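Succinate-semialdehyde dehydrogenase (Streptococcus pyogenes MGAS1882, PDB 4OGD) probably catalyses the oxidation of succinic semialdehyde to succinate, with NADP+ as the cofactor. Local coordinates at residues L52-A56 with A92-D97; I69-M74 with I159-S163; V262-K267 with Q359-G363. The contacts are given in a common frame with arbitrary orientation. Residues are numbered along the deposited sequence.

Contact 1: residues L52-A56 with A92-D97; sequences LHQVA and ADYYAD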
loop_
_atom_site.group_PDB
_atom_site.type_symbol
_atom_site.label_atom_id
_atom_site.label_comp_id
_atom_site.label_asym_id
_atom_site.label_seq_id
_atom_site.Cartn_x
_atom_site.Cartn_y
_atom_site.Cartn_z
ATOM N N LEU A 52 5.972 -2.848 25.757
ATOM C CA LEU A 52 6.650 -1.886 24.886
ATOM C C LEU A 52 7.297 -0.743 25.679
ATOM O O LEU A 52 8.402 -0.306 25.369
ATOM C CB LEU A 52 5.691 -1.349 23.812
ATOM C CG LEU A 52 6.323 -0.525 22.691
ATOM C CD1 LEU A 52 7.441 -1.296 21.990
ATOM C CD2 LEU A 52 5.250 -0.094 21.692
ATOM N N HIS A 53 6.617 -0.263 26.711
ATOM C CA HIS A 53 7.257 0.662 27.634
ATOM C C HIS A 53 8.503 0.041 28.276
ATOM O O HIS A 53 9.494 0.736 28.497
ATOM C CB HIS A 53 6.268 1.123 28.706
ATOM C CG HIS A 53 5.322 2.188 28.244
ATOM N ND1 HIS A 53 5.752 3.363 27.666
ATOM C CD2 HIS A 53 3.971 2.265 28.294
ATOM C CE1 HIS A 53 4.707 4.120 27.380
ATOM N NE2 HIS A 53 3.614 3.476 27.751
ATOM N N GLN A 54 8.462 -1.262 28.567
ATOM C CA GLN A 54 9.595 -1.927 29.210
ATOM C C GLN A 54 10.752 -2.076 28.227
ATOM O O GLN A 54 11.928 -2.024 28.614
ATOM C CB GLN A 54 9.181 -3.284 29.813
ATOM C CG GLN A 54 10.288 -3.995 30.628
ATOM C CD GLN A 54 10.789 -3.173 31.826
ATOM O OE1 GLN A 54 10.112 -2.269 32.301
ATOM N NE2 GLN A 54 11.978 -3.497 32.306
ATOM N N VAL A 55 10.426 -2.241 26.946
ATOM C CA VAL A 55 11.463 -2.241 25.922
ATOM C C VAL A 55 12.223 -0.917 25.972
ATOM O O VAL A 55 13.455 -0.900 25.987
ATOM C CB VAL A 55 10.888 -2.477 24.504
ATOM C CG1 VAL A 55 11.944 -2.174 23.450
ATOM C CG2 VAL A 55 10.406 -3.903 24.361
ATOM N N ALA A 56 11.478 0.186 26.023
ATOM C CA ALA A 56 12.078 1.512 26.140
ATOM C C ALA A 56 12.905 1.626 27.420
ATOM O O ALA A 56 14.006 2.188 27.417
ATOM C CB ALA A 56 10.997 2.591 26.099
ATOM N N ALA A 92 9.116 3.685 20.921
ATOM C CA ALA A 92 8.439 2.659 21.716
ATOM C C ALA A 92 7.450 3.303 22.684
ATOM O O ALA A 92 6.279 2.910 22.746
ATOM C CB ALA A 92 9.466 1.832 22.480
ATOM N N ASP A 93 7.910 4.311 23.424
ATOM C CA ASP A 93 7.014 4.991 24.363
ATOM C C ASP A 93 5.855 5.660 23.627
ATOM O O ASP A 93 4.718 5.622 24.095
ATOM C CB ASP A 93 7.770 6.020 25.209
ATOM C CG ASP A 93 8.527 5.399 26.374
ATOM O OD1 ASP A 93 8.112 4.332 26.899
ATOM O OD2 ASP A 93 9.550 5.998 26.769
ATOM N N TYR A 94 6.141 6.261 22.467
ATOM C CA TYR A 94 5.110 6.906 21.658
ATOM C C TYR A 94 3.967 5.952 21.313
ATOM O O TYR A 94 2.808 6.244 21.583
ATOM C CB TYR A 94 5.740 7.468 20.382
ATOM C CG TYR A 94 4.789 8.100 19.375
ATOM C CD1 TYR A 94 4.393 7.405 18.241
ATOM C CD2 TYR A 94 4.333 9.407 19.538
ATOM C CE1 TYR A 94 3.549 7.979 17.309
ATOM C CE2 TYR A 94 3.489 9.992 18.610
ATOM C CZ TYR A 94 3.103 9.274 17.495
ATOM O OH TYR A 94 2.270 9.866 16.579
ATOM N N TYR A 95 4.285 4.804 20.726
ATOM C CA TYR A 95 3.221 3.911 20.279
ATOM C C TYR A 95 2.482 3.254 21.444
ATOM O O TYR A 95 1.287 2.995 21.359
ATOM C CB TYR A 95 3.753 2.889 19.267
ATOM C CG TYR A 95 3.872 3.507 17.894
ATOM C CD1 TYR A 95 2.732 3.875 17.187
ATOM C CD2 TYR A 95 5.116 3.741 17.314
ATOM C CE1 TYR A 95 2.821 4.452 15.940
ATOM C CE2 TYR A 95 5.219 4.324 16.064
ATOM C CZ TYR A 95 4.068 4.677 15.383
ATOM O OH TYR A 95 4.140 5.259 14.135
ATOM N N ALA A 96 3.187 3.012 22.540
ATOM C CA ALA A 96 2.510 2.533 23.743
ATOM C C ALA A 96 1.554 3.595 24.297
ATOM O O ALA A 96 0.436 3.280 24.730
ATOM C CB ALA A 96 3.523 2.098 24.792
ATOM N N ASP A 97 1.987 4.856 24.285
ATOM C CA ASP A 97 1.156 5.947 24.794
ATOM C C ASP A 97 -0.033 6.233 23.894
ATOM O O ASP A 97 -1.113 6.574 24.373
ATOM C CB ASP A 97 1.969 7.231 24.975
ATOM C CG ASP A 97 2.837 7.210 26.221
ATOM O OD1 ASP A 97 2.591 6.383 27.121
ATOM O OD2 ASP A 97 3.760 8.046 26.303
HETATM O O HOH W 1 9.354 3.527 29.192
#
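His53 loses more surface than any other residue here, with Leu52 and Ala92 next, and the three divide the interface between polar and greasy. Helices 45-61 and 78-103 meet nearly antiparallel: the axes of segments 52-56 and 92-97 approach to 8.3 Å at 161°, a short distance made possible by the alanines that face across. Leu52 CD1 rests 3.8 Å from Ala92 CB, Leu52 CD2 lies 3.3 Å from Ala92 O, and Ala56 CB meets Ala92 CB at 4.0 Å. Leu52 also touches Ile147 of helix 136-148. His53 reaches over from the more open side. Ala96 CB sits 3.4 Å from the centroid of the His53 ring in a CH-pi contact, while His53 ND1 donates to Asp93 OD1 at 2.7 Å. A water donates to that same Asp93 OD1 and to His53 O, and Asp93 OD2 pairs with Arg60. The Asp93 carboxylate is therefore well supplied with donors, so the helix pair combines a tight alanine-leucine seam with a directional polar link at its edge.

Contact 2: residues I69-M74 with I159-S163; sequences IMTKDM and ICPRS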
loop_
_atom_site.group_PDB
_atom_site.type_symbol
_atom_site.label_atom_id
_atom_site.label_comp_id
_atom_site.label_asym_id
_atom_site.label_seq_id
_atom_site.Cartn_x
_atom_site.Cartn_y
_atom_site.Cartn_z
ATOM N N ILE A 69 26.913 -2.287 20.364
ATOM C CA ILE A 69 26.571 -3.386 19.466
ATOM C C ILE A 69 26.444 -2.860 18.037
ATOM O O ILE A 69 26.943 -3.469 17.086
ATOM C CB ILE A 69 25.265 -4.072 19.903
ATOM C CG1 ILE A 69 25.541 -4.982 21.102
ATOM C CG2 ILE A 69 24.661 -4.879 18.757
ATOM C CD1 ILE A 69 24.293 -5.564 21.729
ATOM N N MET A 70 25.810 -1.703 17.893
ATOM C CA MET A 70 25.650 -1.119 16.564
ATOM C C MET A 70 26.980 -0.639 15.969
ATOM O O MET A 70 27.271 -0.887 14.796
ATOM C CB MET A 70 24.624 0.005 16.593
ATOM C CG MET A 70 23.226 -0.488 16.857
ATOM S SD MET A 70 22.019 0.829 16.631
ATOM C CE MET A 70 21.807 1.401 18.314
ATOM N N THR A 71 27.791 0.028 16.784
ATOM C CA THR A 71 29.116 0.469 16.341
ATOM C C THR A 71 29.993 -0.711 15.908
ATOM O O THR A 71 30.640 -0.671 14.852
ATOM C CB THR A 71 29.827 1.255 17.454
ATOM O OG1 THR A 71 29.109 2.468 17.720
ATOM C CG2 THR A 71 31.271 1.580 17.044
ATOM N N LYS A 72 30.017 -1.765 16.718
ATOM C CA LYS A 72 30.818 -2.937 16.381
ATOM C C LYS A 72 30.316 -3.697 15.146
ATOM O O LYS A 72 31.110 -4.317 14.442
ATOM C CB LYS A 72 30.987 -3.860 17.601
ATOM C CG LYS A 72 31.762 -3.211 18.767
ATOM C CD LYS A 72 33.223 -2.939 18.402
ATOM C CE LYS A 72 33.932 -2.049 19.432
ATOM N NZ LYS A 72 34.099 -2.712 20.768
ATOM N N ASP A 73 29.014 -3.629 14.868
ATOM C CA ASP A 73 28.446 -4.280 13.679
ATOM C C ASP A 73 28.757 -3.499 12.401
ATOM O O ASP A 73 29.283 -4.048 11.421
ATOM C CB ASP A 73 26.911 -4.396 13.787
ATOM C CG ASP A 73 26.439 -5.730 14.378
ATOM O OD1 ASP A 73 27.259 -6.628 14.679
ATOM O OD2 ASP A 73 25.210 -5.878 14.525
ATOM N N MET A 74 28.421 -2.219 12.400
ATOM C CA MET A 74 28.428 -1.485 11.139
ATOM C C MET A 74 29.247 -0.200 11.125
ATOM O O MET A 74 29.255 0.518 10.124
ATOM C CB MET A 74 26.991 -1.263 10.636
ATOM C CG MET A 74 26.026 -0.678 11.656
ATOM S SD MET A 74 26.359 1.037 12.051
ATOM C CE MET A 74 26.145 1.784 10.426
ATOM N N ILE A 159 25.409 -7.918 7.638
ATOM C CA ILE A 159 26.510 -7.358 8.418
ATOM C C ILE A 159 26.116 -6.835 9.800
ATOM O O ILE A 159 26.985 -6.406 10.564
ATOM C CB ILE A 159 27.267 -6.250 7.655
ATOM C CG1 ILE A 159 26.357 -5.051 7.376
ATOM C CG2 ILE A 159 27.875 -6.812 6.379
ATOM C CD1 ILE A 159 27.119 -3.765 7.102
ATOM N N CYS A 160 24.829 -6.873 10.146
ATOM C CA CYS A 160 24.470 -6.512 11.522
ATOM C C CYS A 160 23.705 -7.618 12.269
ATOM O O CYS A 160 22.620 -7.395 12.808
ATOM C CB CYS A 160 23.774 -5.143 11.603
ATOM S SG CYS A 160 22.256 -4.960 10.668
ATOM N N PRO A 161 24.291 -8.819 12.326
ATOM C CA PRO A 161 23.569 -9.923 12.957
ATOM C C PRO A 161 23.490 -9.807 14.478
ATOM O O PRO A 161 22.531 -10.310 15.047
ATOM C CB PRO A 161 24.385 -11.149 12.545
ATOM C CG PRO A 161 25.778 -10.623 12.370
ATOM C CD PRO A 161 25.639 -9.217 11.874
ATOM N N ARG A 162 24.461 -9.172 15.130
ATOM C CA ARG A 162 24.356 -9.001 16.580
ATOM C C ARG A 162 23.264 -7.991 16.933
ATOM O O ARG A 162 22.519 -8.187 17.894
ATOM C CB ARG A 162 25.696 -8.594 17.201
ATOM C CG ARG A 162 25.651 -8.437 18.717
ATOM C CD ARG A 162 25.262 -9.709 19.461
ATOM N NE ARG A 162 25.223 -9.424 20.892
ATOM C CZ ARG A 162 24.243 -9.777 21.715
ATOM N NH1 ARG A 162 23.207 -10.477 21.276
ATOM N NH2 ARG A 162 24.312 -9.437 22.997
ATOM N N SER A 163 23.151 -6.931 16.138
ATOM C CA SER A 163 22.063 -5.970 16.319
ATOM C C SER A 163 20.725 -6.698 16.218
ATOM O O SER A 163 19.842 -6.523 17.061
ATOM C CB SER A 163 22.142 -4.848 15.276
ATOM O OG SER A 163 23.371 -4.125 15.366
HETATM O O HOH W 2 29.717 -6.496 10.420
#
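Start at Asp73, near the C-terminal end of helix 63-74, which points its carboxylate at the first turn of helix 161-173. Its OD2 accepts two hydrogen bonds from one residue: Ser163 N lies 2.8 Å from Asp73 OD2, and Ser163 OG donates to Asp73 OD2 at 2.7 Å. The other oxygen, Asp73 OD1, is taken by the hydroxyl of Thr5 on strand 4-7. Ser163 N belongs to a helix start, where the backbone amides have no preceding turn to bond to. Cys160 holds the N-cap position, with its CB 3.3 Å from Asp73 OD2, but the acceptor for Ser163 N comes from a different helix. Helix 161-173 links parallel strands 152-155 and 181-183 in a beta-alpha-beta crossover of the Rossmann-type sheet, so an N-terminal helix is bonded directly to the start of a crossover helix. Two carbonyls, Asp73 O and Ile159 O, face each other at 3.4 Å and, both being acceptors, cannot bond; a water lies 2.7 Å from Asp73 O and 2.7 Å from Ile159 O, placed to donate to either. One turn earlier in the helix, Ile69 CG2 packs 3.7 Å from Arg162 CG and Ile69 CD1 lies over one face of the guanidinium, whose NH1 forms a salt bridge with Glu169. Met74 CB touches Ile159 CD1 at 4.3 Å.

Contact 3: residues V262-K267 with Q359-G363; sequences VCTSSK and QEIFG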
loop_
_atom_site.group_PDB
_atom_site.type_symbol
_atom_site.label_atom_id
_atom_site.label_comp_id
_atom_site.label_asym_id
_atom_site.label_seq_id
_atom_site.Cartn_x
_atom_site.Cartn_y
_atom_site.Cartn_z
ATOM N N VAL A 262 23.027 7.688 4.653
ATOM C CA VAL A 262 21.700 8.001 5.172
ATOM C C VAL A 262 20.811 8.240 3.971
ATOM O O VAL A 262 21.184 8.995 3.067
ATOM C CB VAL A 262 21.735 9.264 6.064
ATOM C CG1 VAL A 262 20.354 9.581 6.630
ATOM C CG2 VAL A 262 22.715 9.080 7.207
ATOM N N CYS A 263 19.659 7.578 3.931
ATOM C CA CYS A 263 18.755 7.755 2.802
ATOM C C CYS A 263 18.324 9.217 2.655
ATOM O O CYS A 263 18.098 9.689 1.537
ATOM C CB CYS A 263 17.541 6.836 2.944
ATOM S SG CYS A 263 16.686 6.994 4.508
ATOM N N THR A 264 18.242 9.932 3.780
ATOM C CA THR A 264 17.905 11.355 3.787
ATOM C C THR A 264 19.131 12.263 3.976
ATOM O O THR A 264 19.012 13.403 4.447
ATOM C CB THR A 264 16.859 11.690 4.883
ATOM O OG1 THR A 264 17.264 11.105 6.128
ATOM C CG2 THR A 264 15.482 11.159 4.500
ATOM N N SER A 265 20.311 11.776 3.601
ATOM C CA SER A 265 21.497 12.639 3.601
ATOM C C SER A 265 21.283 13.766 2.591
ATOM O O SER A 265 20.530 13.612 1.629
ATOM C CB SER A 265 22.749 11.841 3.242
ATOM O OG SER A 265 23.933 12.564 3.586
ATOM N N SER A 266 21.927 14.908 2.810
ATOM C CA SER A 266 21.759 16.037 1.897
ATOM C C SER A 266 22.699 15.891 0.704
ATOM O O SER A 266 23.758 16.513 0.658
ATOM C CB SER A 266 22.017 17.345 2.645
ATOM O OG SER A 266 21.080 17.481 3.709
ATOM N N LYS A 267 22.300 15.071 -0.265
ATOM C CA LYS A 267 23.239 14.589 -1.275
ATOM C C LYS A 267 23.453 15.539 -2.444
ATOM O O LYS A 267 24.522 15.542 -3.049
ATOM C CB LYS A 267 22.834 13.199 -1.781
ATOM C CG LYS A 267 22.690 12.185 -0.667
ATOM C CD LYS A 267 22.828 10.759 -1.182
ATOM C CE LYS A 267 22.668 9.737 -0.038
ATOM N NZ LYS A 267 21.223 9.370 0.202
ATOM N N GLN A 359 22.615 9.464 -9.604
ATOM C CA GLN A 359 22.861 8.321 -8.712
ATOM C C GLN A 359 23.027 8.733 -7.263
ATOM O O GLN A 359 23.661 9.743 -6.973
ATOM C CB GLN A 359 24.130 7.574 -9.127
ATOM C CG GLN A 359 24.007 6.776 -10.400
ATOM C CD GLN A 359 25.180 5.834 -10.611
ATOM O OE1 GLN A 359 25.866 5.436 -9.659
ATOM N NE2 GLN A 359 25.418 5.473 -11.865
ATOM N N GLU A 360 22.483 7.930 -6.352
ATOM C CA GLU A 360 22.709 8.131 -4.922
ATOM C C GLU A 360 24.084 7.607 -4.525
ATOM O O GLU A 360 24.408 6.446 -4.792
ATOM C CB GLU A 360 21.634 7.391 -4.116
ATOM C CG GLU A 360 21.884 7.379 -2.616
ATOM C CD GLU A 360 20.830 6.597 -1.857
ATOM O OE1 GLU A 360 20.376 5.557 -2.379
ATOM O OE2 GLU A 360 20.450 7.028 -0.746
ATOM N N ILE A 361 24.893 8.460 -3.894
ATOM C CA ILE A 361 26.179 8.042 -3.339
ATOM C C ILE A 361 26.048 7.876 -1.825
ATOM O O ILE A 361 25.837 8.856 -1.095
ATOM C CB ILE A 361 27.293 9.059 -3.640
ATOM C CG1 ILE A 361 27.455 9.268 -5.147
ATOM C CG2 ILE A 361 28.617 8.564 -3.062
ATOM C CD1 ILE A 361 28.530 10.289 -5.502
ATOM N N PHE A 362 26.167 6.636 -1.364
ATOM C CA PHE A 362 25.953 6.308 0.047
ATOM C C PHE A 362 27.269 6.410 0.818
ATOM O O PHE A 362 27.768 5.427 1.383
ATOM C CB PHE A 362 25.347 4.900 0.164
ATOM C CG PHE A 362 24.187 4.800 1.125
ATOM C CD1 PHE A 362 24.250 3.956 2.226
ATOM C CD2 PHE A 362 23.026 5.534 0.912
ATOM C CE1 PHE A 362 23.165 3.842 3.113
ATOM C CE2 PHE A 362 21.943 5.435 1.781
ATOM C CZ PHE A 362 22.016 4.589 2.889
ATOM N N GLY A 363 27.823 7.615 0.833
ATOM C CA GLY A 363 29.079 7.888 1.513
ATOM C C GLY A 363 29.288 9.379 1.637
ATOM O O GLY A 363 28.404 10.164 1.299
#
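A buried lysine amine is the surprise here. Lys267 NZ forms a salt bridge with Glu360 OE2 at 2.6 Å and also donates to Val262 O in its own segment at 2.9 Å. The lysine and glutamate charges offset each other, and the backbone of Gly232 completes their hydrogen bonds, its carbonyl accepting from Lys267 NZ and its amide donating to Glu360 OE2, all inside a junction of loops with no regular helix or strand. Val262 O does double duty, because it also takes Ser265 N at 3.0 Å to close the type I turn from Val262 to Ser265. Beside the turn lies the Phe362 ring: Val262 N stands over one face, 3.7 Å from Phe362 CZ, and Cys263 N is 3.8 Å from Phe362 CE2. That second amide is buried with no hydrogen-bond partner. In aldehyde dehydrogenases the cysteine-bearing loop and the Glu-Ile-Phe-Gly sequence both border the active site, so this pairing probably helps to shape that region. Lys267 CE also packs 3.5 Å from Ile361 O. Arg255 of helix 244-256 bonds to that carbonyl, and Gln317 of helix 308-323 holds Glu360 O. Just downstream, the two loops run into strands 268-272 and 365-371, parallel neighbours in one sheet.

From the N terminus, the chain enters contact 1 on helix 45-61 and meets contact 2 on helix 63-74 before helix 78-103 turns back to close contact 1, a loop of 35 intervening residues, almost all helix. Contact 2 closes only after strand 152-155, so the two cross: helix 63-74 lies inside the first loop and is tied to helix 161-173 beyond it. Together they bind the N-terminal helices to one another and to the Rossmann-type sheet. Contact 3 follows in series, closing a 91-residue excursion through helices 276-288 and 308-323 that returns beside strand 268-272 as strand 365-371. It lies across the chain's centre from contact 1, its nearest atoms about 8 Å from contact 2.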